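Local coordinates for sterol regulatory element-binding protein cleavage-activating protein (Schizosaccharomyces pombe, PDB 4YHC) that escorts the membrane-bound transcription factor precursor sre1 so that it is processed when sterol or oxygen is low, the chain here being the escort's own WD40 domain, at residues 95-100 against 109-114. The protein carries 9 engineered substitutions. Sequence-based numbering, arbitrary orientation.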
loop_
_atom_site.group_PDB
_atom_site.type_symbol
_atom_site.label_atom_id
_atom_site.label_comp_id
_atom_site.label_asym_id
_atom_site.label_seq_id
_atom_site.Cartn_x
_atom_site.Cartn_y
_atom_site.Cartn_z
ATOM N N ASP A 95 23.363 9.009 -5.471
ATOM C CA ASP A 95 23.795 10.326 -5.003
ATOM C C ASP A 95 22.900 11.487 -5.366
ATOM O O ASP A 95 23.194 12.621 -4.982
ATOM C CB ASP A 95 25.226 10.653 -5.477
ATOM C CG ASP A 95 25.405 10.604 -6.972
ATOM O OD1 ASP A 95 24.460 10.859 -7.737
ATOM O OD2 ASP A 95 26.540 10.292 -7.396
ATOM N N THR A 96 21.798 11.237 -6.075
ATOM C CA THR A 96 20.966 12.363 -6.554
ATOM C C THR A 96 19.481 12.095 -6.419
ATOM O O THR A 96 19.015 10.962 -6.662
ATOM C CB THR A 96 21.318 12.615 -8.024
ATOM O OG1 THR A 96 22.739 12.530 -8.184
ATOM C CG2 THR A 96 20.829 13.951 -8.515
ATOM N N LEU A 97 18.735 13.131 -6.050
ATOM C CA LEU A 97 17.301 13.069 -6.108
ATOM C C LEU A 97 16.771 13.969 -7.208
ATOM O O LEU A 97 17.315 15.076 -7.501
ATOM C CB LEU A 97 16.680 13.361 -4.744
ATOM C CG LEU A 97 16.559 14.788 -4.258
ATOM C CD1 LEU A 97 15.272 15.486 -4.639
ATOM C CD2 LEU A 97 16.685 14.775 -2.736
ATOM N N PHE A 98 15.725 13.470 -7.842
ATOM C CA PHE A 98 15.108 14.122 -8.952
ATOM C C PHE A 98 13.631 14.225 -8.689
ATOM O O PHE A 98 12.986 13.233 -8.390
ATOM C CB PHE A 98 15.315 13.256 -10.192
ATOM C CG PHE A 98 16.747 12.846 -10.494
ATOM C CD1 PHE A 98 17.279 11.687 -10.001
ATOM C CD2 PHE A 98 17.510 13.552 -11.431
ATOM C CE1 PHE A 98 18.542 11.244 -10.337
ATOM C CE2 PHE A 98 18.782 13.108 -11.800
ATOM C CZ PHE A 98 19.314 11.959 -11.229
ATOM N N ILE A 99 13.046 15.395 -8.862
ATOM C CA ILE A 99 11.627 15.627 -8.623
ATOM C C ILE A 99 10.996 15.987 -9.948
ATOM O O ILE A 99 11.342 17.059 -10.534
ATOM C CB ILE A 99 11.353 16.812 -7.678
ATOM C CG1 ILE A 99 12.050 16.630 -6.325
ATOM C CG2 ILE A 99 9.850 17.058 -7.542
ATOM C CD1 ILE A 99 11.713 15.376 -5.578
ATOM N N LEU A 100 10.107 15.109 -10.417
ATOM C CA LEU A 100 9.386 15.309 -11.660
ATOM C C LEU A 100 7.930 15.612 -11.499
ATOM O O LEU A 100 7.198 14.990 -10.703
ATOM C CB LEU A 100 9.504 14.112 -12.563
ATOM C CG LEU A 100 10.911 13.778 -13.058
ATOM C CD1 LEU A 100 11.147 12.330 -12.698
ATOM C CD2 LEU A 100 11.136 14.004 -14.567
ATOM N N LEU A 109 13.409 19.644 -10.293
ATOM C CA LEU A 109 14.512 19.845 -9.366
ATOM C C LEU A 109 15.401 18.632 -9.369
ATOM O O LEU A 109 14.943 17.478 -9.580
ATOM C CB LEU A 109 13.965 20.167 -7.966
ATOM C CG LEU A 109 14.919 20.284 -6.790
ATOM C CD1 LEU A 109 14.333 21.192 -5.744
ATOM C CD2 LEU A 109 15.203 18.941 -6.144
ATOM N N GLN A 110 16.681 18.909 -9.186
ATOM C CA GLN A 110 17.697 17.898 -9.005
ATOM C C GLN A 110 18.581 18.334 -7.859
ATOM O O GLN A 110 18.963 19.486 -7.814
ATOM C CB GLN A 110 18.478 17.749 -10.278
ATOM C CG GLN A 110 19.629 16.780 -10.210
ATOM C CD GLN A 110 20.342 16.689 -11.539
ATOM O OE1 GLN A 110 19.744 16.944 -12.553
ATOM N NE2 GLN A 110 21.603 16.289 -11.535
ATOM N N HIS A 111 18.948 17.412 -6.964
ATOM C CA HIS A 111 19.623 17.754 -5.714
ATOM C C HIS A 111 20.489 16.616 -5.259
ATOM O O HIS A 111 20.005 15.474 -5.191
ATOM C CB HIS A 111 18.617 18.055 -4.604
ATOM C CG HIS A 111 19.242 18.632 -3.376
ATOM N ND1 HIS A 111 19.491 19.981 -3.241
ATOM C CD2 HIS A 111 19.655 18.049 -2.221
ATOM C CE1 HIS A 111 20.034 20.207 -2.053
ATOM N NE2 HIS A 111 20.155 19.046 -1.422
ATOM N N SER A 112 21.760 16.901 -4.911
ATOM C CA SER A 112 22.648 15.807 -4.554
ATOM C C SER A 112 22.613 15.523 -3.047
ATOM O O SER A 112 22.350 16.417 -2.271
ATOM C CB SER A 112 24.024 16.056 -5.110
ATOM O OG SER A 112 23.894 16.043 -6.518
ATOM N N TYR A 113 22.775 14.261 -2.644
ATOM C CA TYR A 113 22.390 13.882 -1.284
ATOM C C TYR A 113 23.304 12.770 -0.843
ATOM O O TYR A 113 23.760 11.978 -1.680
ATOM C CB TYR A 113 20.868 13.508 -1.196
ATOM C CG TYR A 113 20.568 12.091 -1.617
ATOM C CD1 TYR A 113 20.398 11.748 -2.961
ATOM C CD2 TYR A 113 20.484 11.094 -0.676
ATOM C CE1 TYR A 113 20.218 10.456 -3.347
ATOM C CE2 TYR A 113 20.279 9.819 -1.052
ATOM C CZ TYR A 113 20.167 9.493 -2.382
ATOM O OH TYR A 113 19.967 8.156 -2.709
ATOM N N HIS A 114 23.609 12.739 0.458
ATOM C CA HIS A 114 24.446 11.672 1.044
ATOM C C HIS A 114 23.569 10.426 1.355
ATOM O O HIS A 114 22.454 10.526 1.877
ATOM C CB HIS A 114 25.250 12.163 2.290
ATOM C CG HIS A 114 26.502 12.951 1.963
ATOM N ND1 HIS A 114 27.593 12.404 1.314
ATOM C CD2 HIS A 114 26.835 14.247 2.210
ATOM C CE1 HIS A 114 28.534 13.322 1.170
ATOM N NE2 HIS A 114 28.102 14.447 1.707
#
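Leu-97 and His-111 form a hydrogen-bonded pair of an antiparallel hairpin, the N-to-C directions of strands 96-100 and 109-112 lying 165° apart. Leu-97 N reaches His-111 O at 2.8 Å in a nearly straight bond, and His-111 N returns to Leu-97 O. Ile-99 and Leu-109 repeat the pattern, although the bond from Leu-109 N to Ile-99 O is weak. Beyond the strand, Tyr-113 N binds Asp-95 O at 2.9 Å, from above the carbonyl plane. On one face, Leu-109 CD2 sits 3.8 Å from Leu-97 CD1 and 3.9 Å from Ile-99 CG1. Leu-97 CG lies between its backbone N and carbonyl carbon (chi1 79°) and packs on His-111 CB. The two strands are the third and outermost of a four-stranded WD40 blade, which probably corresponds largely to repeat WD 2. Their Leu-97 face turns to the next blade, where Ile-163 touches Leu-97, Leu-109 and His-111. An alanine at Leu-97 would probably take the Leu-97 CD1 contact away from Leu-109 CD2 and open a gap against Ile-163. The other face carries Thr-96, Phe-98 and Gln-110. Thr-96 CG2 meets Gln-110 CG at 3.5 Å and also lies over one face of the Phe-98 ring, towards its rim. The extended Gln-110 chain runs beside that ring, its CD 3.9 Å from Phe-98 CE2, with the amide and ring planes 47° apart. Tyr-113 brings CE1 to 3.2 Å from Thr-96 N, while its OH is hydrogen-bonded to Ser-93 O and its ring meets Phe-92 edge-to-face.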